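Local coordinates for putative Vgr protein (Escherichia coli, PDB 3WIT) that probably forms part of the spike of the type VI secretion system, this piece being its C-terminal triple-stranded beta-helical domain, at residues M31-E35 with E36-A40. Numbering follows the deposited sequence.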
HETATM    1  N   MSE A  31      -6.696   4.609  11.085  1.00 30.82           N
HETATM    2  CA  MSE A  31      -5.240   4.671  11.263  1.00 36.00           C
HETATM    3  C   MSE A  31      -4.689   3.338  11.772  1.00 38.12           C
HETATM    4  O   MSE A  31      -5.229   2.764  12.719  1.00 37.42           O
HETATM    5  CB  MSE A  31      -4.894   5.785  12.262  1.00 41.40           C
HETATM    6  CG  MSE A  31      -3.494   5.711  12.827  1.00 44.97           C
HETATM    7 SE   MSE A  31      -2.249   6.405  11.527  0.56 47.00          SE
HETATM    8  CE  MSE A  31      -2.518   8.290  11.904  1.00 55.35           C
ATOM      9  N   LEU A  32      -3.609   2.859  11.163  1.00 30.89           N
ATOM     10  CA  LEU A  32      -2.896   1.686  11.668  1.00 32.50           C
ATOM     11  C   LEU A  32      -1.463   2.152  11.875  1.00 35.38           C
ATOM     12  O   LEU A  32      -0.824   2.600  10.936  1.00 36.40           O
ATOM     13  CB  LEU A  32      -2.881   0.585  10.629  1.00 31.54           C
ATOM     14  CG  LEU A  32      -4.237   0.090  10.140  1.00 37.16           C
ATOM     15  CD1 LEU A  32      -4.056  -0.971   9.050  1.00 37.28           C
ATOM     16  CD2 LEU A  32      -4.938  -0.470  11.345  1.00 33.38           C
ATOM     17  N   ALA A  33      -0.952   2.046  13.087  1.00 35.44           N
ATOM     18  CA  ALA A  33       0.389   2.524  13.373  1.00 36.84           C
ATOM     19  C   ALA A  33       1.149   1.586  14.324  1.00 38.02           C
ATOM     20  O   ALA A  33       0.616   1.125  15.342  1.00 37.22           O
ATOM     21  CB  ALA A  33       0.312   3.932  13.956  1.00 40.59           C
ATOM     22  N   VAL A  34       2.400   1.302  13.976  1.00 32.80           N
ATOM     23  CA  VAL A  34       3.307   0.637  14.870  1.00 32.40           C
ATOM     24  C   VAL A  34       4.580   1.500  14.850  1.00 38.86           C
ATOM     25  O   VAL A  34       5.210   1.644  13.799  1.00 37.14           O
ATOM     26  CB  VAL A  34       3.614  -0.802  14.358  1.00 34.06           C
ATOM     27  CG1 VAL A  34       4.635  -1.445  15.245  1.00 35.78           C
ATOM     28  CG2 VAL A  34       2.332  -1.665  14.335  1.00 36.55           C
ATOM     29  N   GLU A  35       4.927   2.109  15.973  1.00 39.02           N
ATOM     30  CA  GLU A  35       5.995   3.137  16.013  1.00 46.49           C
ATOM     31  C   GLU A  35       5.913   4.081  14.817  1.00 44.40           C
ATOM     32  O   GLU A  35       4.900   4.752  14.624  1.00 46.01           O
ATOM     33  CB  GLU A  35       7.379   2.506  16.019  1.00 47.38           C
ATOM     34  CG  GLU A  35       7.422   1.189  16.714  1.00 60.27           C
ATOM     35  CD  GLU A  35       8.036   1.290  18.058  1.00 75.05           C
ATOM     36  OE1 GLU A  35       7.328   1.733  18.989  1.00 83.20           O
ATOM     37  OE2 GLU A  35       9.229   0.934  18.186  1.00 78.76           O
ATOM     38  N   GLU A  36       6.968   4.092  13.992  1.00 38.82           N
ATOM     39  CA  GLU A  36       7.049   5.019  12.856  1.00 41.26           C
ATOM     40  C   GLU A  36       6.463   4.508  11.540  1.00 42.96           C
ATOM     41  O   GLU A  36       6.540   5.186  10.499  1.00 39.33           O
ATOM     42  CB  GLU A  36       8.501   5.490  12.657  1.00 46.77           C
ATOM     43  CG  GLU A  36       8.975   6.353  13.786  1.00 67.44           C
ATOM     44  CD  GLU A  36       7.905   7.354  14.181  1.00 86.06           C
ATOM     45  OE1 GLU A  36       7.498   8.157  13.305  1.00 92.93           O
ATOM     46  OE2 GLU A  36       7.444   7.319  15.348  1.00 92.19           O
ATOM     47  N   SER A  37       5.868   3.315  11.576  1.00 37.29           N
ATOM     48  CA  SER A  37       5.219   2.759  10.394  1.00 33.64           C
ATOM     49  C   SER A  37       3.718   2.988  10.500  1.00 34.60           C
ATOM     50  O   SER A  37       3.095   2.584  11.492  1.00 37.83           O
ATOM     51  CB  SER A  37       5.515   1.263  10.288  1.00 34.38           C
ATOM     52  OG  SER A  37       6.861   0.986  10.670  1.00 40.77           O
ATOM     53  N   LYS A  38       3.136   3.636   9.494  1.00 33.21           N
ATOM     54  CA  LYS A  38       1.729   4.047   9.569  1.00 33.46           C
ATOM     55  C   LYS A  38       1.044   3.889   8.245  1.00 34.24           C
ATOM     56  O   LYS A  38       1.648   4.136   7.196  1.00 34.82           O
ATOM     57  CB  LYS A  38       1.623   5.525   9.964  1.00 34.83           C
ATOM     58  CG  LYS A  38       2.228   5.892  11.282  1.00 51.69           C
ATOM     59  CD  LYS A  38       1.874   7.345  11.600  1.00 58.06           C
ATOM     60  CE  LYS A  38       2.236   7.716  13.024  1.00 68.42           C
ATOM     61  NZ  LYS A  38       3.694   7.586  13.292  1.00 71.70           N
ATOM     62  N   ILE A  39      -0.223   3.479   8.294  1.00 33.52           N
ATOM     63  CA  ILE A  39      -1.132   3.572   7.163  1.00 32.64           C
ATOM     64  C   ILE A  39      -2.350   4.375   7.641  1.00 38.32           C
ATOM     65  O   ILE A  39      -2.940   4.059   8.693  1.00 34.17           O
ATOM     66  CB  ILE A  39      -1.603   2.201   6.662  1.00 35.52           C
ATOM     67  CG1 ILE A  39      -0.446   1.414   6.062  1.00 31.15           C
ATOM     68  CG2 ILE A  39      -2.679   2.377   5.576  1.00 33.46           C
ATOM     69  CD1 ILE A  39      -0.798  -0.061   5.736  1.00 33.11           C
ATOM     70  N   ALA A  40      -2.700   5.440   6.919  1.00 34.92           N
ATOM     71  CA  ALA A  40      -3.867   6.263   7.278  1.00 33.60           C
ATOM     72  C   ALA A  40      -4.790   6.420   6.087  1.00 34.88           C
ATOM     73  O   ALA A  40      -4.329   6.618   4.958  1.00 36.53           O
ATOM     74  CB  ALA A  40      -3.429   7.639   7.760  1.00 36.21           C
TER
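Leu32 and Ile39 form a hydrogen-bonded antiparallel pair, Leu32 N to Ile39 O and Ile39 N to Leu32 O both measuring 2.8 Å. Val34 and Ser37 repeat the pattern and close a type II' turn, in which Glu35 takes a positive phi (41°) and Ser37 N reaches Val34 O at 2.9 Å. The strand segments are antiparallel (179°), and Glu35 and Glu36 alone form the two-residue loop of the hairpin.

On one face, selenomethionine Met31 starts with CG anti to its own N (chi1 164°), then bends at chi2 and chi3, bringing SE 4.1 Å from Ala40 CB and 4.2 Å from Lys38 CD. Ala33 CB abuts Lys38 CG at 3.8 Å. The lysine chain is extended through chi2 and chi3, then bent at chi4, and NZ makes a weak 3.4 Å hydrogen bond to Glu35 O; its salt bridge to Glu36 OE1 is long.

The other face, with Leu32, Val34, Ser37 and Ile39, is buried inside the trimer: Leu32 and Ile39 pack on their counterparts in the third subunit, while Ser37 OG hydrogen-bonds to Thr42 O of the second subunit. The chemistry thus implies an apolar interior with its serine hydroxyl satisfied between chains, and a turn whose Glu35 carboxylate is held by Lys28 of the second subunit and by Gly1 N, while Lys38 binds it only weakly.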